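PDB 6EXS: peptide ABC transporter permease from Staphylococcus hominis, which probably carries peptides across the cell membrane, among them the thioalcohol-conjugated peptide, a malodour precursor, with which it was crystallised. Local coordinates for residues 16-21 against 134-139; 80-85 against 210-215; 25-30 against 189-194. All blocks are in the same frame, centred on the assembly; numbering follows the deposited sequence.

How the contacts relate
All three contacts lie in the N-terminal half of this Major Facilitator Superfamily transporter and its following linker, and their segments alternate along the chain. Contacts 1 and 3 share helix 16-44: its beginning meets the end of helix 110-137 in contact 1, and the next stretch meets helix 178-204 in contact 3, with centres about 15 Å apart. Contact 2 lies at the surface, where helix 74-106 receives the loop before helix 217-243; its centre is about 19 Å from that of contact 1, which it touches through Arg138 and Thr212, and about 25 Å from that of contact 3. Contacts 1 and 3 bury helix 16-44 against neighbours; contact 2 fastens the linker.

Contact 1: residues 16-21 against 134-139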
loop_
_atom_site.group_PDB
_atom_site.type_symbol
_atom_site.label_atom_id
_atom_site.label_comp_id
_atom_site.label_asym_id
_atom_site.label_seq_id
_atom_site.Cartn_x
_atom_site.Cartn_y
_atom_site.Cartn_z
ATOM N N ARG A 16 -10.138 14.415 -20.366
ATOM C CA ARG A 16 -8.747 14.938 -20.406
ATOM C C ARG A 16 -8.067 15.009 -19.036
ATOM O O ARG A 16 -6.841 14.870 -18.944
ATOM C CB ARG A 16 -8.666 16.290 -21.119
ATOM C CG ARG A 16 -7.387 16.451 -21.929
ATOM C CD ARG A 16 -7.281 17.795 -22.633
ATOM N NE ARG A 16 -8.427 18.038 -23.505
ATOM C CZ ARG A 16 -8.516 17.623 -24.765
ATOM N NH1 ARG A 16 -7.512 16.962 -25.326
ATOM N NH2 ARG A 16 -9.608 17.875 -25.475
ATOM N N GLY A 17 -8.886 15.187 -17.998
ATOM C CA GLY A 17 -8.474 15.209 -16.601
ATOM C C GLY A 17 -7.842 13.909 -16.136
ATOM O O GLY A 17 -7.049 13.930 -15.192
ATOM N N LEU A 18 -8.177 12.760 -16.792
ATOM C CA LEU A 18 -7.557 11.465 -16.479
ATOM C C LEU A 18 -6.067 11.525 -16.879
ATOM O O LEU A 18 -5.229 10.995 -16.154
ATOM C CB LEU A 18 -8.267 10.260 -17.155
ATOM C CG LEU A 18 -7.674 8.863 -16.826
ATOM C CD1 LEU A 18 -7.918 8.467 -15.371
ATOM C CD2 LEU A 18 -8.216 7.797 -17.733
ATOM N N GLY A 19 -5.766 12.211 -17.990
ATOM C CA GLY A 19 -4.408 12.419 -18.483
ATOM C C GLY A 19 -3.559 13.221 -17.524
ATOM O O GLY A 19 -2.421 12.842 -17.231
ATOM N N VAL A 20 -4.144 14.306 -16.979
ATOM C CA VAL A 20 -3.498 15.177 -16.000
ATOM C C VAL A 20 -3.169 14.364 -14.753
ATOM O O VAL A 20 -2.016 14.361 -14.341
ATOM C CB VAL A 20 -4.345 16.449 -15.690
ATOM C CG1 VAL A 20 -3.688 17.323 -14.619
ATOM C CG2 VAL A 20 -4.582 17.263 -16.955
ATOM N N LEU A 21 -4.151 13.600 -14.223
ATOM C CA LEU A 21 -4.008 12.807 -12.993
ATOM C C LEU A 21 -3.162 11.542 -13.159
ATOM O O LEU A 21 -2.564 11.088 -12.168
ATOM C CB LEU A 21 -5.361 12.503 -12.348
ATOM C CG LEU A 21 -6.151 13.766 -11.948
ATOM C CD1 LEU A 21 -7.469 13.422 -11.363
ATOM C CD2 LEU A 21 -5.356 14.688 -11.016
ATOM N N ASN A 134 -10.861 9.542 -5.865
ATOM C CA ASN A 134 -12.192 10.102 -5.816
ATOM C C ASN A 134 -12.424 11.049 -7.006
ATOM O O ASN A 134 -13.449 10.921 -7.689
ATOM C CB ASN A 134 -12.380 10.817 -4.487
ATOM C CG ASN A 134 -13.806 11.140 -4.181
ATOM O OD1 ASN A 134 -14.400 12.038 -4.776
ATOM N ND2 ASN A 134 -14.387 10.403 -3.252
ATOM N N ILE A 135 -11.465 11.977 -7.264
ATOM C CA ILE A 135 -11.514 12.947 -8.376
ATOM C C ILE A 135 -11.668 12.221 -9.715
ATOM O O ILE A 135 -12.550 12.581 -10.488
ATOM C CB ILE A 135 -10.323 13.956 -8.350
ATOM C CG1 ILE A 135 -10.419 14.886 -7.113
ATOM C CG2 ILE A 135 -10.256 14.784 -9.644
ATOM C CD1 ILE A 135 -9.082 15.536 -6.675
ATOM N N VAL A 136 -10.852 11.167 -9.940
ATOM C CA VAL A 136 -10.851 10.299 -11.135
ATOM C C VAL A 136 -12.272 9.775 -11.448
ATOM O O VAL A 136 -12.754 9.959 -12.566
ATOM C CB VAL A 136 -9.809 9.153 -11.009
ATOM C CG1 VAL A 136 -10.002 8.099 -12.091
ATOM C CG2 VAL A 136 -8.384 9.694 -11.035
ATOM N N GLY A 137 -12.928 9.175 -10.452
ATOM C CA GLY A 137 -14.287 8.660 -10.596
ATOM C C GLY A 137 -15.351 9.725 -10.799
ATOM O O GLY A 137 -16.350 9.472 -11.475
ATOM N N ARG A 138 -15.138 10.941 -10.237
ATOM C CA ARG A 138 -16.092 12.058 -10.341
ATOM C C ARG A 138 -15.967 12.851 -11.675
ATOM O O ARG A 138 -16.735 13.786 -11.923
ATOM C CB ARG A 138 -16.030 12.972 -9.098
ATOM C CG ARG A 138 -16.600 12.291 -7.850
ATOM C CD ARG A 138 -17.551 13.163 -7.047
ATOM N NE ARG A 138 -17.169 13.214 -5.632
ATOM C CZ ARG A 138 -17.615 12.382 -4.694
ATOM N NH1 ARG A 138 -18.474 11.417 -5.007
ATOM N NH2 ARG A 138 -17.205 12.506 -3.436
ATOM N N LEU A 139 -15.055 12.405 -12.555
ATOM C CA LEU A 139 -14.838 12.934 -13.905
ATOM C C LEU A 139 -15.855 12.316 -14.867
ATOM O O LEU A 139 -16.040 12.843 -15.965
ATOM C CB LEU A 139 -13.423 12.574 -14.422
ATOM C CG LEU A 139 -12.186 13.172 -13.767
ATOM C CD1 LEU A 139 -10.952 12.692 -14.482
ATOM C CD2 LEU A 139 -12.224 14.690 -13.778
#
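Leu21 pushes its CD1 methyl between Ile135 and Val136, and this methyl-to-methyl packing carries much of the contact. CD1 of Leu21 comes 3.5 Å from Ile135 CG2, the two side chains crossing at about a right angle. The same CD1 lies 3.9 Å from Val136 CG2, and here the side chains pass each other in opposite directions. One turn earlier Leu18 meets the other branch of the valine, its CD1 3.9 Å from Val136 CG1. Val136 is therefore used on both methyls, one for each leucine. Leu18 reaches it with CG anti to the backbone N (chi1 -178°), although its CB does not head straight for the other segment.

The second kind of contact sets a methyl against backbone. Leu139, just beyond the end of helix 110-137, points its side chain at helix 16-44, and CD1 rests 3.6 Å from Leu18 N and 3.7 Å from Gly17 C. Gly17 has no side chain, and the place a CB would take lies close to Leu139 CD2, so the leucine can come right up to the main chain near the start of helix 16-44. The backbone bonds stay within each segment.

Neighbouring helices add to the apolar patch: Ile153 and Phe154 of helix 147-174 lie against Leu18, Phe151 and Phe154 against Val136, and Thr91 of helix 74-106 against Ile135. Gln8 NE2 donates a hydrogen bond to Leu139 O.

All six touching residues are buried. The start of the first transmembrane helix and the end of the fourth are thereby joined, presumably near the cytoplasmic face, as in the N-terminal six-helix bundle of the Major Facilitator Superfamily, where these two helices are among those lining the central transport path.

Contact 2: residues 80-85 against 210-215. Unlike the reference sequence in segment 210-215: Ala210 (reference Lys).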
loop_
_atom_site.group_PDB
_atom_site.type_symbol
_atom_site.label_atom_id
_atom_site.label_comp_id
_atom_site.label_asym_id
_atom_site.label_seq_id
_atom_site.Cartn_x
_atom_site.Cartn_y
_atom_site.Cartn_z
ATOM N N ILE A 80 -11.323 14.547 6.069
ATOM C CA ILE A 80 -10.850 15.942 5.938
ATOM C C ILE A 80 -11.374 16.521 4.628
ATOM O O ILE A 80 -12.009 17.570 4.641
ATOM C CB ILE A 80 -9.293 16.057 6.059
ATOM C CG1 ILE A 80 -8.836 15.819 7.519
ATOM C CG2 ILE A 80 -8.781 17.416 5.520
ATOM C CD1 ILE A 80 -7.369 15.509 7.697
ATOM N N ALA A 81 -11.153 15.808 3.517
ATOM C CA ALA A 81 -11.632 16.207 2.197
ATOM C C ALA A 81 -13.157 16.318 2.165
ATOM O O ALA A 81 -13.681 17.290 1.625
ATOM C CB ALA A 81 -11.183 15.195 1.159
ATOM N N ASP A 82 -13.857 15.322 2.748
ATOM C CA ASP A 82 -15.314 15.231 2.748
ATOM C C ASP A 82 -16.005 16.269 3.604
ATOM O O ASP A 82 -17.126 16.649 3.287
ATOM C CB ASP A 82 -15.763 13.822 3.173
ATOM C CG ASP A 82 -17.217 13.536 2.864
ATOM O OD1 ASP A 82 -17.518 13.206 1.700
ATOM O OD2 ASP A 82 -18.057 13.657 3.787
ATOM N N ARG A 83 -15.354 16.715 4.692
ATOM C CA ARG A 83 -15.973 17.634 5.641
ATOM C C ARG A 83 -15.328 19.025 5.755
ATOM O O ARG A 83 -15.970 19.921 6.315
ATOM C CB ARG A 83 -16.053 16.974 7.034
ATOM C CG ARG A 83 -16.664 15.570 7.012
ATOM C CD ARG A 83 -17.616 15.303 8.148
ATOM N NE ARG A 83 -18.789 16.171 8.070
ATOM C CZ ARG A 83 -19.737 16.240 8.994
ATOM N NH1 ARG A 83 -19.669 15.483 10.081
ATOM N NH2 ARG A 83 -20.751 17.080 8.851
ATOM N N ILE A 84 -14.093 19.225 5.242
ATOM C CA ILE A 84 -13.378 20.493 5.418
ATOM C C ILE A 84 -12.886 21.153 4.119
ATOM O O ILE A 84 -13.299 22.270 3.841
ATOM C CB ILE A 84 -12.193 20.309 6.445
ATOM C CG1 ILE A 84 -12.699 19.843 7.829
ATOM C CG2 ILE A 84 -11.320 21.584 6.573
ATOM C CD1 ILE A 84 -11.639 19.248 8.750
ATOM N N THR A 85 -11.951 20.522 3.381
ATOM C CA THR A 85 -11.277 21.123 2.213
ATOM C C THR A 85 -11.825 20.811 0.816
ATOM O O THR A 85 -11.585 21.579 -0.115
ATOM C CB THR A 85 -9.778 20.722 2.210
ATOM O OG1 THR A 85 -9.674 19.332 1.897
ATOM C CG2 THR A 85 -9.069 21.016 3.539
ATOM N N ALA A 210 -15.132 21.723 -3.209
ATOM C CA ALA A 210 -15.796 21.994 -1.931
ATOM C C ALA A 210 -16.098 20.681 -1.190
ATOM O O ALA A 210 -16.277 19.661 -1.856
ATOM C CB ALA A 210 -17.096 22.771 -2.184
ATOM N N PRO A 211 -16.185 20.660 0.165
ATOM C CA PRO A 211 -16.526 19.393 0.844
ATOM C C PRO A 211 -18.001 18.996 0.637
ATOM O O PRO A 211 -18.873 19.869 0.664
ATOM C CB PRO A 211 -16.204 19.680 2.316
ATOM C CG PRO A 211 -16.351 21.155 2.461
ATOM C CD PRO A 211 -16.005 21.769 1.133
ATOM N N THR A 212 -18.269 17.679 0.425
ATOM C CA THR A 212 -19.613 17.116 0.215
ATOM C C THR A 212 -20.497 17.321 1.445
ATOM O O THR A 212 -21.630 17.799 1.316
ATOM C CB THR A 212 -19.544 15.635 -0.217
ATOM O OG1 THR A 212 -18.729 15.511 -1.383
ATOM C CG2 THR A 212 -20.927 15.037 -0.498
ATOM N N ASN A 213 -19.974 16.974 2.631
ATOM C CA ASN A 213 -20.701 17.117 3.885
ATOM C C ASN A 213 -19.942 18.093 4.796
ATOM O O ASN A 213 -19.269 17.626 5.718
ATOM C CB ASN A 213 -20.888 15.742 4.551
ATOM C CG ASN A 213 -21.591 14.734 3.676
ATOM O OD1 ASN A 213 -20.960 13.932 2.980
ATOM N ND2 ASN A 213 -22.915 14.762 3.676
ATOM N N PRO A 214 -19.996 19.437 4.562
ATOM C CA PRO A 214 -19.227 20.358 5.424
ATOM C C PRO A 214 -19.696 20.395 6.875
ATOM O O PRO A 214 -20.840 20.039 7.172
ATOM C CB PRO A 214 -19.361 21.715 4.726
ATOM C CG PRO A 214 -20.563 21.614 3.908
ATOM C CD PRO A 214 -20.724 20.178 3.510
ATOM N N LEU A 215 -18.791 20.788 7.780
ATOM C CA LEU A 215 -19.053 20.839 9.213
ATOM C C LEU A 215 -19.824 22.089 9.630
ATOM O O LEU A 215 -19.605 23.176 9.084
ATOM C CB LEU A 215 -17.734 20.763 10.007
ATOM C CG LEU A 215 -16.843 19.533 9.825
ATOM C CD1 LEU A 215 -15.460 19.826 10.298
ATOM C CD2 LEU A 215 -17.368 18.345 10.601
HETATM O O HOH W 1 -16.026 13.539 -0.569
#
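Arg83 is the side chain that clasps the loop 210-215, meeting Asn213, Pro214 and Leu215 in turn. Its CB already lies 3.5 Å from Asn213 O and also touches Leu215 CG. With CG anti to the carbonyl carbon (chi1 -50°), the chain bends at chi2 and chi3; CG passes the same carbonyl oxygen, and CD brushes Leu215 CD2. NE then gives Asn213 O a nearly straight hydrogen bond of 2.8 Å (171° at the hydrogen), with the oxygen at the guanidinium edge and close to its plane. Over the centre of one guanidinium face sits Leu215 CD2, 3.5 Å above the plane, so an edge and a face are held by two residues of the same loop. At the tip Arg83 NH2 makes a weak bond to Pro214 O at 3.4 Å, and it also forms a salt bridge to Glu219.

The backbones add two bonds. Asn213 N donates to Asp82 O at 2.9 Å, nearly in line with the carbonyl, and Leu215 N to Arg83 O at 3.3 Å. The helix widens into a pi-type turn here, Thr85 N reaching back to Ile80 O, which is consistent with these carbonyls being available to the loop. Pro211 fits its ring against the widened turn, CB 3.3 Å from Asp82 O and CG near Ile84 O. A water donates to Asp82 OD1 at 2.7 Å and lies within weak bonding distance of Thr212 OG1.

Sequence and position match motif A of the Major Facilitator Superfamily, at the turn from the second to the third transmembrane helix. Helix 74-106 is thereby tied to the loop joining helices 178-204 and 217-243, with Tyr223 of the latter against both Arg83 and Leu215, and Asn131 of helix 110-137 touching Ala81.

Contact 3: residues 25-30 against 189-194; sequences EFWERF and MALGLV
Trp27 and Glu28, within the ExxERFxYYG signature of the POT family on the first transmembrane helix, pack against Gly192 and Met189 of the sixth. The two segments run nearly antiparallel, their directions 160° apart and their axes 7.8 Å from each other at closest. The close approach is made over Gly192, where Trp27 CB lies 3.9 Å from Gly192 CA with no side chain intervening.

The indole packs toward Leu191, which lies on the surface. Leu191 CD1 lies over one of its faces, a loose touch of 4.4 Å to Trp27 CZ2. Over the centre of the opposite face comes Phe26 CE2, 3.6 Å above the plane, while Trp27 CZ3 sits over the ring of Phe30. The tryptophan is thus flanked by an aliphatic branch from the partner helix and by aromatic groups of its own.

On the inner side Met189 sets out away from helix 25-30, but with CG anti to the backbone N and a bend at chi2 (52°) its sulfur returns to the contact. SD lies 3.6 Å from Glu28 CA, and CE touches Glu28 CG. The two side chains lie side by side and point the same way, so the thioether covers the aliphatic part of the glutamate. Ile98 and Ile99 of helix 74-106 back the methionine, and Met128 of helix 110-137 touches Glu28.

The Glu28 side chain is about 9 Å from the bound conjugated peptide, close to the peptide pocket and consistent with a place in its second shell. Its carboxylate is gripped side-on by Arg29: NE bonds to OE2 at 2.8 Å, and NH2 meets the syn lone pair of Glu28 OE1 at 3.0 Å, almost straight at 170°.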
loop_
_atom_site.group_PDB
_atom_site.type_symbol
_atom_site.label_atom_id
_atom_site.label_comp_id
_atom_site.label_asym_id
_atom_site.label_seq_id
_atom_site.Cartn_x
_atom_site.Cartn_y
_atom_site.Cartn_z
ATOM N N GLU A 25 -0.118 11.096 -10.724
ATOM C CA GLU A 25 -0.017 9.830 -9.983
ATOM C C GLU A 25 1.267 9.078 -10.336
ATOM O O GLU A 25 1.944 8.595 -9.432
ATOM C CB GLU A 25 -1.260 8.951 -10.201
ATOM C CG GLU A 25 -1.297 7.673 -9.374
ATOM C CD GLU A 25 -1.596 7.783 -7.891
ATOM O OE1 GLU A 25 -1.818 6.722 -7.268
ATOM O OE2 GLU A 25 -1.646 8.915 -7.357
ATOM N N PHE A 26 1.623 9.007 -11.630
ATOM C CA PHE A 26 2.865 8.341 -12.046
ATOM C C PHE A 26 4.075 8.802 -11.231
ATOM O O PHE A 26 4.812 7.958 -10.733
ATOM C CB PHE A 26 3.153 8.525 -13.557
ATOM C CG PHE A 26 4.523 8.018 -13.947
ATOM C CD1 PHE A 26 4.738 6.668 -14.200
ATOM C CD2 PHE A 26 5.610 8.883 -14.013
ATOM C CE1 PHE A 26 6.012 6.194 -14.527
ATOM C CE2 PHE A 26 6.886 8.404 -14.336
ATOM C CZ PHE A 26 7.078 7.061 -14.580
ATOM N N TRP A 27 4.281 10.142 -11.132
ATOM C CA TRP A 27 5.409 10.791 -10.477
ATOM C C TRP A 27 5.382 10.701 -8.957
ATOM O O TRP A 27 6.452 10.654 -8.344
ATOM C CB TRP A 27 5.563 12.233 -10.964
ATOM C CG TRP A 27 6.123 12.293 -12.362
ATOM C CD1 TRP A 27 5.458 12.667 -13.490
ATOM C CD2 TRP A 27 7.416 11.837 -12.793
ATOM N NE1 TRP A 27 6.262 12.513 -14.590
ATOM C CE2 TRP A 27 7.472 12.004 -14.193
ATOM C CE3 TRP A 27 8.555 11.346 -12.123
ATOM C CZ2 TRP A 27 8.618 11.688 -14.940
ATOM C CZ3 TRP A 27 9.684 11.026 -12.865
ATOM C CH2 TRP A 27 9.712 11.207 -14.253
ATOM N N GLU A 28 4.188 10.622 -8.349
ATOM C CA GLU A 28 4.069 10.430 -6.905
ATOM C C GLU A 28 4.390 8.969 -6.571
ATOM O O GLU A 28 5.066 8.713 -5.574
ATOM C CB GLU A 28 2.668 10.820 -6.395
ATOM C CG GLU A 28 2.566 10.862 -4.873
ATOM C CD GLU A 28 2.302 9.532 -4.191
ATOM O OE1 GLU A 28 2.909 9.270 -3.128
ATOM O OE2 GLU A 28 1.493 8.745 -4.730
ATOM N N ARG A 29 3.895 8.019 -7.389
ATOM C CA ARG A 29 4.160 6.597 -7.192
ATOM C C ARG A 29 5.622 6.229 -7.521
ATOM O O ARG A 29 6.207 5.402 -6.815
ATOM C CB ARG A 29 3.143 5.724 -7.938
ATOM C CG ARG A 29 1.691 5.899 -7.469
ATOM C CD ARG A 29 1.369 5.192 -6.156
ATOM N NE ARG A 29 1.792 6.004 -5.018
ATOM C CZ ARG A 29 1.871 5.580 -3.764
ATOM N NH1 ARG A 29 1.546 4.330 -3.453
ATOM N NH2 ARG A 29 2.262 6.408 -2.804
ATOM N N PHE A 30 6.212 6.874 -8.573
ATOM C CA PHE A 30 7.612 6.737 -8.982
ATOM C C PHE A 30 8.493 7.128 -7.788
ATOM O O PHE A 30 9.353 6.351 -7.356
ATOM C CB PHE A 30 7.911 7.674 -10.175
ATOM C CG PHE A 30 9.362 7.745 -10.599
ATOM C CD1 PHE A 30 10.244 8.636 -9.989
ATOM C CD2 PHE A 30 9.845 6.937 -11.623
ATOM C CE1 PHE A 30 11.596 8.682 -10.362
ATOM C CE2 PHE A 30 11.196 6.994 -12.002
ATOM C CZ PHE A 30 12.062 7.860 -11.365
ATOM N N MET A 189 8.765 14.109 -7.885
ATOM C CA MET A 189 7.527 14.491 -7.217
ATOM C C MET A 189 7.179 15.958 -7.523
ATOM O O MET A 189 6.005 16.270 -7.687
ATOM C CB MET A 189 7.640 14.202 -5.709
ATOM C CG MET A 189 6.384 14.464 -4.914
ATOM S SD MET A 189 4.880 13.689 -5.513
ATOM C CE MET A 189 3.703 14.634 -4.701
ATOM N N ALA A 190 8.193 16.843 -7.656
ATOM C CA ALA A 190 7.960 18.256 -8.009
ATOM C C ALA A 190 7.357 18.367 -9.432
ATOM O O ALA A 190 6.480 19.201 -9.643
ATOM C CB ALA A 190 9.253 19.058 -7.914
ATOM N N LEU A 191 7.787 17.486 -10.378
ATOM C CA LEU A 191 7.282 17.438 -11.758
ATOM C C LEU A 191 5.799 17.119 -11.780
ATOM O O LEU A 191 5.060 17.739 -12.545
ATOM C CB LEU A 191 8.057 16.430 -12.626
ATOM C CG LEU A 191 9.505 16.771 -12.986
ATOM C CD1 LEU A 191 10.040 15.795 -14.032
ATOM C CD2 LEU A 191 9.643 18.219 -13.498
ATOM N N GLY A 192 5.386 16.176 -10.924
ATOM C CA GLY A 192 4.000 15.787 -10.734
ATOM C C GLY A 192 3.184 16.969 -10.252
ATOM O O GLY A 192 2.133 17.267 -10.830
ATOM N N LEU A 193 3.700 17.690 -9.218
ATOM C CA LEU A 193 3.062 18.890 -8.647
ATOM C C LEU A 193 2.929 20.027 -9.685
ATOM O O LEU A 193 1.852 20.615 -9.801
ATOM C CB LEU A 193 3.800 19.382 -7.381
ATOM C CG LEU A 193 3.156 20.567 -6.637
ATOM C CD1 LEU A 193 1.952 20.137 -5.826
ATOM C CD2 LEU A 193 4.145 21.279 -5.746
ATOM N N VAL A 194 4.012 20.309 -10.440
ATOM C CA VAL A 194 4.060 21.343 -11.482
ATOM C C VAL A 194 2.951 21.117 -12.542
ATOM O O VAL A 194 2.245 22.062 -12.902
ATOM C CB VAL A 194 5.495 21.440 -12.085
ATOM C CG1 VAL A 194 5.513 22.194 -13.412
ATOM C CG2 VAL A 194 6.459 22.083 -11.095
#